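Local coordinates for protein Lem22 (Legionella pneumophila subsp. pneumophila ATCC 43290, PDB 5WD9) that is of unknown molecular function but is classed as a bacterial effector, which probably acts in the host cell by binding other proteins, at residues Gln31-Phe34 against Leu35-His39; Leu77-Lys80 against Cys81-Ile85. All coordinates share one frame; numbering follows the deposited sequence. Where two conformers were deposited one is given.

Contact 1 (Gln31-Phe34 against Leu35-His39)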
loop_
_atom_site.group_PDB
_atom_site.type_symbol
_atom_site.label_atom_id
_atom_site.label_comp_id
_atom_site.label_asym_id
_atom_site.label_seq_id
_atom_site.Cartn_x
_atom_site.Cartn_y
_atom_site.Cartn_z
ATOM N N GLN A 31 -6.301 10.733 7.682
ATOM C CA GLN A 31 -5.547 10.417 6.482
ATOM C C GLN A 31 -4.360 9.538 6.818
ATOM O O GLN A 31 -4.105 8.538 6.142
ATOM C CB GLN A 31 -5.062 11.719 5.851
ATOM C CG GLN A 31 -4.317 11.508 4.562
ATOM C CD GLN A 31 -3.778 12.788 3.975
ATOM O OE1 GLN A 31 -3.979 13.875 4.523
ATOM N NE2 GLN A 31 -3.080 12.668 2.847
ATOM N N LEU A 32 -3.642 9.885 7.890
ATOM C CA LEU A 32 -2.470 9.116 8.272
ATOM C C LEU A 32 -2.833 7.689 8.630
ATOM O O LEU A 32 -2.107 6.761 8.270
ATOM C CB LEU A 32 -1.733 9.781 9.433
ATOM C CG LEU A 32 -0.409 9.084 9.781
ATOM C CD1 LEU A 32 0.551 9.043 8.592
ATOM C CD2 LEU A 32 0.244 9.736 10.995
ATOM N N LYS A 33 -3.961 7.483 9.312
ATOM C CA LYS A 33 -4.322 6.128 9.692
ATOM C C LYS A 33 -4.547 5.260 8.459
ATOM O O LYS A 33 -4.085 4.118 8.411
ATOM C CB LYS A 33 -5.562 6.137 10.581
ATOM C CG LYS A 33 -5.925 4.755 11.094
ATOM C CD LYS A 33 -5.080 4.378 12.312
ATOM C CE LYS A 33 -4.395 3.021 12.132
ATOM N NZ LYS A 33 -3.395 3.014 11.020
ATOM N N PHE A 34 -5.234 5.783 7.442
ATOM C CA PHE A 34 -5.458 5.000 6.226
ATOM C C PHE A 34 -4.147 4.724 5.501
ATOM O O PHE A 34 -3.916 3.605 5.017
ATOM C CB PHE A 34 -6.427 5.733 5.297
ATOM C CG PHE A 34 -7.843 5.749 5.787
ATOM C CD1 PHE A 34 -8.529 4.559 6.009
ATOM C CD2 PHE A 34 -8.496 6.950 6.028
ATOM C CE1 PHE A 34 -9.832 4.564 6.460
ATOM C CE2 PHE A 34 -9.803 6.959 6.475
ATOM C CZ PHE A 34 -10.469 5.764 6.685
ATOM N N LEU A 35 -3.280 5.734 5.404
ATOM C CA LEU A 35 -2.004 5.544 4.727
ATOM C C LEU A 35 -1.122 4.561 5.478
ATOM O O LEU A 35 -0.445 3.727 4.861
ATOM C CB LEU A 35 -1.309 6.896 4.548
ATOM C CG LEU A 35 -2.052 7.839 3.595
ATOM C CD1 LEU A 35 -1.421 9.223 3.656
ATOM C CD2 LEU A 35 -2.029 7.308 2.175
ATOM N N GLU A 36 -1.121 4.632 6.811
ATOM C CA GLU A 36 -0.331 3.685 7.583
ATOM C C GLU A 36 -0.889 2.281 7.458
ATOM O O GLU A 36 -0.120 1.318 7.474
ATOM C CB GLU A 36 -0.225 4.128 9.042
ATOM C CG GLU A 36 0.774 5.277 9.259
ATOM C CD GLU A 36 2.234 4.950 8.892
ATOM O OE1 GLU A 36 2.565 3.791 8.546
ATOM O OE2 GLU A 36 3.070 5.879 8.943
ATOM N N ASN A 37 -2.209 2.135 7.331
ATOM C CA ASN A 37 -2.776 0.811 7.081
ATOM C C ASN A 37 -2.256 0.245 5.771
ATOM O O ASN A 37 -1.854 -0.920 5.709
ATOM C CB ASN A 37 -4.298 0.881 7.018
ATOM C CG ASN A 37 -4.940 1.040 8.361
ATOM O OD1 ASN A 37 -4.333 0.819 9.412
ATOM N ND2 ASN A 37 -6.194 1.442 8.332
ATOM N N ALA A 38 -2.264 1.056 4.710
ATOM C CA ALA A 38 -1.696 0.611 3.439
ATOM C C ALA A 38 -0.238 0.224 3.613
ATOM O O ALA A 38 0.218 -0.791 3.075
ATOM C CB ALA A 38 -1.817 1.712 2.385
ATOM N N HIS A 39 0.506 1.007 4.383
ATOM C CA HIS A 39 1.915 0.731 4.604
ATOM C C HIS A 39 2.109 -0.591 5.331
ATOM O O HIS A 39 2.944 -1.420 4.934
ATOM C CB HIS A 39 2.521 1.878 5.416
ATOM C CG HIS A 39 4.002 1.788 5.561
ATOM N ND1 HIS A 39 4.618 0.921 6.434
ATOM C CD2 HIS A 39 4.997 2.434 4.906
ATOM C CE1 HIS A 39 5.932 1.052 6.326
ATOM N NE2 HIS A 39 6.184 1.963 5.404
#
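Gln-31 and Leu-35 run side by side on the same flank of one helix, Gln-31 CG lying 3.8 Å from Leu-35 CD1. This is the tight part of the contact: Leu-35 is buried, and its CG rests 3.3 Å from the carbonyl oxygen Gln-31 O, the same oxygen that accepts the hydrogen bond from Leu-35 N. One residue further along, Leu-32 and Glu-36 repeat the pattern, with Leu-32 CD1 3.8 Å from Glu-36 CG. The Glu-36 chain bends at its second torsion (-62°), and its carboxylate leaves the turn for a salt bridge with Arg-82.

The looser, solvent side belongs to exposed Lys-33. Its chain curls at three successive torsions and brings NZ to 2.9 Å from Asn-37 OD1. The donor does not use a lone pair: it stands 57° out of the amide plane. Lys-33 O lies over the same face of that amide, 3.2 Å from Asn-37 CG, while Asn-37 ND2 is turned to a partner of its own, Gln-18 OE1. Main-chain bonds from Leu-35 through Ala-38 back to Gln-31 through Phe-34 hold the turns in regular alpha-helical form.

The segment lies in helix 28-52 between two neighbours: Phe-34, Leu-35 and Asn-37 meet helix 4-24, whereas Leu-32 and Glu-36 meet helix 58-87.

Contact 2 (Leu77-Lys80 against Cys81-Ile85)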
loop_
_atom_site.group_PDB
_atom_site.type_symbol
_atom_site.label_atom_id
_atom_site.label_comp_id
_atom_site.label_asym_id
_atom_site.label_seq_id
_atom_site.Cartn_x
_atom_site.Cartn_y
_atom_site.Cartn_z
ATOM N N LEU A 77 2.270 10.257 -0.385
ATOM C CA LEU A 77 1.162 10.776 0.406
ATOM C C LEU A 77 1.460 10.710 1.896
ATOM O O LEU A 77 1.134 11.639 2.643
ATOM C CB LEU A 77 -0.122 10.010 0.111
ATOM C CG LEU A 77 -0.653 10.117 -1.314
ATOM C CD1 LEU A 77 -1.729 9.072 -1.533
ATOM C CD2 LEU A 77 -1.217 11.489 -1.575
ATOM N N LYS A 78 2.050 9.598 2.352
ATOM C CA LYS A 78 2.367 9.435 3.765
ATOM C C LYS A 78 3.375 10.474 4.212
ATOM O O LYS A 78 3.250 11.047 5.297
ATOM C CB LYS A 78 2.894 8.019 4.003
ATOM C CG LYS A 78 3.013 7.632 5.469
ATOM C CD LYS A 78 3.354 6.148 5.617
ATOM C CE LYS A 78 4.703 5.828 4.991
ATOM N NZ LYS A 78 5.820 6.212 5.905
ATOM N N ASP A 79 4.378 10.737 3.378
ATOM C CA ASP A 79 5.385 11.715 3.743
ATOM C C ASP A 79 4.767 13.100 3.856
ATOM O O ASP A 79 5.032 13.833 4.812
ATOM C CB ASP A 79 6.478 11.695 2.684
ATOM C CG ASP A 79 7.620 12.593 3.016
ATOM O OD1 ASP A 79 8.317 12.289 4.008
ATOM O OD2 ASP A 79 7.846 13.562 2.267
ATOM N N LYS A 80 3.935 13.476 2.885
ATOM C CA LYS A 80 3.294 14.785 2.942
ATOM C C LYS A 80 2.395 14.902 4.165
ATOM O O LYS A 80 2.396 15.928 4.859
ATOM C CB LYS A 80 2.486 15.021 1.664
ATOM C CG LYS A 80 3.321 15.058 0.396
ATOM C CD LYS A 80 4.012 16.390 0.228
ATOM C CE LYS A 80 5.307 16.247 -0.548
ATOM N NZ LYS A 80 6.079 17.517 -0.520
ATOM N N CYS A 81 1.617 13.859 4.453
ATOM C CA CYS A 81 0.748 13.876 5.617
ATOM C C CYS A 81 1.543 14.041 6.907
ATOM O O CYS A 81 1.233 14.902 7.735
ATOM C CB CYS A 81 -0.041 12.577 5.635
ATOM S SG CYS A 81 -1.269 12.519 6.921
ATOM N N ARG A 82 2.577 13.220 7.096
ATOM C CA ARG A 82 3.367 13.303 8.325
ATOM C C ARG A 82 4.076 14.648 8.439
ATOM O O ARG A 82 4.190 15.204 9.540
ATOM C CB ARG A 82 4.382 12.160 8.360
ATOM C CG ARG A 82 3.806 10.808 8.705
ATOM C CD ARG A 82 4.906 9.855 9.145
ATOM N NE ARG A 82 4.373 8.587 9.640
ATOM C CZ ARG A 82 3.928 8.390 10.878
ATOM N NH1 ARG A 82 3.944 9.379 11.763
ATOM N NH2 ARG A 82 3.459 7.199 11.233
ATOM N N ASP A 83 4.558 15.186 7.314
ATOM C CA ASP A 83 5.189 16.506 7.329
ATOM C C ASP A 83 4.216 17.560 7.825
ATOM O O ASP A 83 4.579 18.425 8.629
ATOM C CB ASP A 83 5.641 16.902 5.925
ATOM C CG ASP A 83 6.908 16.215 5.484
ATOM O OD1 ASP A 83 7.579 15.563 6.305
ATOM O OD2 ASP A 83 7.209 16.324 4.284
ATOM N N GLN A 84 2.974 17.508 7.341
ATOM C CA GLN A 84 1.964 18.481 7.738
ATOM C C GLN A 84 1.597 18.314 9.203
ATOM O O GLN A 84 1.404 19.304 9.913
ATOM C CB GLN A 84 0.727 18.299 6.864
ATOM C CG GLN A 84 0.868 18.836 5.461
ATOM C CD GLN A 84 -0.475 19.089 4.821
ATOM O OE1 GLN A 84 -1.196 18.150 4.483
ATOM N NE2 GLN A 84 -0.832 20.360 4.665
ATOM N N ILE A 85 1.507 17.075 9.678
ATOM C CA ILE A 85 1.231 16.844 11.092
ATOM C C ILE A 85 2.337 17.445 11.950
ATOM O O ILE A 85 2.076 18.136 12.944
ATOM C CB ILE A 85 1.047 15.341 11.357
ATOM C CG1 ILE A 85 -0.268 14.866 10.736
ATOM C CG2 ILE A 85 1.067 15.046 12.855
ATOM C CD1 ILE A 85 -0.466 13.360 10.787
HETATM O O HOH W 1 7.381 13.072 7.018
HETATM O O HOH W 2 5.819 17.529 2.489
#
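The carboxylates of Asp-79 and Asp-83 meet one helical turn apart with their planes 74° from parallel. One face of the Asp-83 carboxylate is taken by the carbonyl oxygen Asp-79 O, which sits almost squarely over the group, 3.1 Å from Asp-83 CG. The first torsion of Asp-83 (-77°) puts it there, turning CG back above the preceding turn. Asp-83 OD2 comes over a face of the Asp-79 carboxylate, 3.5 Å from Asp-79 OD2, a like-charge approach that is probably unfavourable by itself and might raise the proton affinity of either acid. Asp-79 OD2 arrives on the side of Asp-83 that Asp-79 O occupies, tilted from its plane.

Two waters lie between the acids and Lys-80. Water 1 donates to Asp-83 OD1 at 2.6 Å and is also placed to donate to Asp-79 OD1, at a longer 3.2 Å; more acceptors surround it than it has protons, so both bonds need not be made at once. Water 2 donates to Asp-83 OD2 at 2.6 Å and accepts from Lys-80 NZ, a link that holds for one of two lysine conformers and is less certain.

Lys-78 CG approaches the Arg-82 guanidinium obliquely, 4.5 Å from Arg-82 NE; the arginine itself forms a salt bridge with Glu-36 of helix 28-52 through NH2. On the inner side of the turn buried Cys-81 sets CB 3.3 Å from Leu-77 O, and Leu-77 touches Ile-19 and Lys-23 of helix 4-24.

The main-chain i to i+4 bonds mark an alpha-helix; with Cys-81 buried and the acids and Lys-80 outside, it is amphipathic, as in a three-helix bundle.

Contact 1 is partly buried, its centre about 8 Å from the centre of the chain, while contact 2 is a surface contact with its centre about 15 Å from that point; the two contact centres stand about 11 Å apart on the same side of the chain's centre. Each is one continuous piece of helix, in consecutive helices 28-52 and 58-87, and the two pieces touch. Besides the salt bridge, Lys-78 packs against Glu-36 and His-39, and Leu-35 CD1 lies 3.7 Å from Leu-77 O. Chemistry follows position: residues 31-39 combine aliphatic packing with a direct lysine-to-amide bond, whereas residues 77-85 carry two close carboxylates at the surface, with water beside them.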